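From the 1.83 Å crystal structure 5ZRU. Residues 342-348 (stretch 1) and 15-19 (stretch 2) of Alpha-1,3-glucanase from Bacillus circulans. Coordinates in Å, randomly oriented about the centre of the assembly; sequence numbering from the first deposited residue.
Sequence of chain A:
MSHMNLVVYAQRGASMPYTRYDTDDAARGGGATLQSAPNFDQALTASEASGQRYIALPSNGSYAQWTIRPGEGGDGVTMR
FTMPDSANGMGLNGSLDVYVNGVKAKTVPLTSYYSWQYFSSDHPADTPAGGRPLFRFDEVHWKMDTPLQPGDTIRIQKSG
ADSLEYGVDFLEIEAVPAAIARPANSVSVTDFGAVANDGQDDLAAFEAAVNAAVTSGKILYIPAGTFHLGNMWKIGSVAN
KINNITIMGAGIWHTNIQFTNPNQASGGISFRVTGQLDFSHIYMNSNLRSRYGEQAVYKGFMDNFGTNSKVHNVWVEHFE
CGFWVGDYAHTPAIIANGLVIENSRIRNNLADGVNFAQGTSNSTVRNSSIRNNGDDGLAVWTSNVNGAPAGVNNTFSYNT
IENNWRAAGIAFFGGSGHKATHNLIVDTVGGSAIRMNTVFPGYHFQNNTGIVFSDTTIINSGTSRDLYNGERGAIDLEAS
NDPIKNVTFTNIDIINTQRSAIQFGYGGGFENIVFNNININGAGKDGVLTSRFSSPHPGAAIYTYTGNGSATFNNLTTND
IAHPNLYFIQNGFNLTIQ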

# COMPACT_ATOMS: atom_id res chain seq x y z
N GLU A 342 4.73 7.86 9.35
CA GLU A 342 5.90 7.01 9.50
C GLU A 342 5.59 5.78 10.33
O GLU A 342 4.62 5.74 11.09
CB GLU A 342 7.09 7.77 10.11
CG GLU A 342 6.86 8.26 11.53
CD GLU A 342 8.00 9.14 12.04
OE1 GLU A 342 9.09 9.14 11.43
OE2 GLU A 342 7.80 9.83 13.06
N ASN A 343 6.45 4.77 10.17
CA ASN A 343 6.43 3.57 11.01
C ASN A 343 5.07 2.88 10.96
O ASN A 343 4.61 2.32 11.97
CB ASN A 343 6.80 3.90 12.46
CG ASN A 343 8.12 4.64 12.60
OD1 ASN A 343 8.97 4.63 11.70
ND2 ASN A 343 8.32 5.28 13.76
N SER A 344 4.42 2.90 9.80
CA SER A 344 3.04 2.47 9.70
C SER A 344 2.88 1.35 8.68
O SER A 344 3.76 1.06 7.87
CB SER A 344 2.12 3.64 9.34
OG SER A 344 2.18 4.63 10.36
N ARG A 345 1.72 0.70 8.74
CA ARG A 345 1.37 -0.43 7.90
C ARG A 345 0.07 -0.07 7.20
O ARG A 345 -0.98 0.05 7.85
CB ARG A 345 1.25 -1.71 8.72
CG ARG A 345 2.54 -2.01 9.51
CD ARG A 345 2.39 -3.19 10.48
NE ARG A 345 3.47 -3.18 11.48
CZ ARG A 345 3.85 -4.24 12.19
NH1 ARG A 345 3.24 -5.40 12.01
NH2 ARG A 345 4.84 -4.15 13.07
N ILE A 346 0.13 0.15 5.90
CA ILE A 346 -0.99 0.69 5.15
C ILE A 346 -1.23 -0.32 4.04
O ILE A 346 -0.47 -0.38 3.07
CB ILE A 346 -0.69 2.09 4.60
CG1 ILE A 346 -0.28 3.02 5.75
CG2 ILE A 346 -1.90 2.63 3.84
CD1 ILE A 346 0.49 4.29 5.32
N ARG A 347 -2.25 -1.16 4.21
CA ARG A 347 -2.32 -2.40 3.43
C ARG A 347 -3.75 -2.72 3.04
O ARG A 347 -4.70 -2.33 3.72
CB ARG A 347 -1.75 -3.59 4.22
CG ARG A 347 -0.32 -3.39 4.74
CD ARG A 347 0.17 -4.67 5.42
NE ARG A 347 1.55 -4.57 5.91
CZ ARG A 347 2.03 -5.32 6.90
NH1 ARG A 347 1.23 -6.21 7.49
NH2 ARG A 347 3.30 -5.17 7.30
N ASN A 348 -3.90 -3.44 1.92
CA ASN A 348 -5.18 -4.03 1.56
C ASN A 348 -6.29 -2.99 1.44
O ASN A 348 -7.43 -3.23 1.83
CB ASN A 348 -5.58 -5.12 2.56
CG ASN A 348 -4.46 -6.06 2.86
OD1 ASN A 348 -3.90 -6.67 1.95
ND2 ASN A 348 -4.11 -6.18 4.14
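Stretch 2 (15-19) SMPYT

Long side chains often let two distant segments touch while their backbones stay well apart, and the packing of residues 15-19 of this glucanase against residues 342-348 is a compact example. The segments are separated by more than 300 residues in sequence. Stretch 1 contributes a short strand, 345-347, preceded by a turn in which Asn 343 adopts positive phi and psi (57/35). Stretch 2 has mostly extended torsions, with Pro 17 (-80/-6) interrupting the run between Met 16 and Tyr 18. The main chains stay apart: the closest CA pair, Asn 343 CA and Met 16 CA, is 7.8 Å apart. Both segments run broadly the same way, from Met 16 at Asn 343 to Tyr 18 at Arg 347. The gap is bridged by side chains, and the two stretches together bury 245 Å².

Alternation along the strand selects the residues that take part. Arg 345 and Arg 347 direct their CA-to-CB bonds toward stretch 2, whereas Ile 346 between them is out of its reach. Ser 344 points away, and its hydroxyl, in the m rotamer, turns back to its own segment, where OG donates a hydrogen bond to Glu 342 O at 2.8 Å.

Both arginines have chi1 in the m well and chi2 and chi3 in t, so each is nearly fully extended and carries its guanidinium far from the strand. That of Arg 345 is bordered by three consecutive residues. Tyr 18 lies over one face of the group, with CD2 3.6 Å from Arg 345 NH1; seen from the tyrosine, that nitrogen lies at the ring edge, so the arrangement is not a face-to-face stack. Pro 17 CG, on a ring puckered C-gamma endo, approaches Arg 345 NH2 at 3.6 Å near the guanidinium plane. Met 16 SD lies obliquely, 4.1 Å from Arg 345 NE. Such surroundings suit a planar cation whose terminal nitrogens, NH1 and NH2, are hydrogen-bonded elsewhere in the structure.

Met 16 folds at chi1 and chi2 (both m) and then straightens at chi3 (t), which brings its methyl group to the turn: CE is 3.6 Å from Ser 344 O and 4.2 Å from Asn 343 C. The flexible thioether thus reaches backbone atoms as well as the arginine.

Tyr 18 takes the p rotamer, chi1 49°, with chi2 at 76°. In this pose one ring edge meets Arg 345, while the phenolic OH reaches the edge of the Arg 347 guanidinium, 2.9 Å from Arg 347 NH2. One aromatic side chain therefore contacts two arginines spaced two residues apart on the strand.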

# COMPACT_ATOMS: atom_id res chain seq x y z
N SER A 15 12.17 -0.55 7.99
CA SER A 15 12.72 -1.37 9.07
C SER A 15 11.58 -1.69 10.03
O SER A 15 11.07 -0.79 10.72
CB SER A 15 13.86 -0.66 9.80
OG SER A 15 14.37 -1.49 10.83
N MET A 16 11.16 -2.95 10.05
CA MET A 16 10.00 -3.40 10.78
C MET A 16 10.39 -4.49 11.76
O MET A 16 11.41 -5.16 11.57
CB MET A 16 8.93 -3.92 9.81
CG MET A 16 8.27 -2.82 9.00
SD MET A 16 7.10 -1.96 10.07
CE MET A 16 6.77 -0.50 9.10
N PRO A 17 9.62 -4.69 12.84
CA PRO A 17 10.01 -5.68 13.85
C PRO A 17 9.69 -7.11 13.47
O PRO A 17 10.07 -8.02 14.21
CB PRO A 17 9.22 -5.25 15.10
CG PRO A 17 8.06 -4.52 14.57
CD PRO A 17 8.52 -3.83 13.31
N TYR A 18 8.99 -7.34 12.35
CA TYR A 18 8.66 -8.70 11.95
C TYR A 18 9.72 -9.26 11.01
O TYR A 18 10.48 -8.54 10.38
CB TYR A 18 7.28 -8.76 11.29
CG TYR A 18 7.01 -7.74 10.20
CD1 TYR A 18 7.55 -7.87 8.93
CD2 TYR A 18 6.18 -6.64 10.44
CE1 TYR A 18 7.29 -6.94 7.93
CE2 TYR A 18 5.91 -5.71 9.45
CZ TYR A 18 6.46 -5.86 8.20
OH TYR A 18 6.19 -4.92 7.23
N THR A 19 9.78 -10.59 10.95
CA THR A 19 10.51 -11.29 9.92
C THR A 19 9.52 -12.13 9.14
O THR A 19 8.44 -12.47 9.64
CB THR A 19 11.63 -12.19 10.48
OG1 THR A 19 11.06 -13.18 11.35
CG2 THR A 19 12.66 -11.35 11.23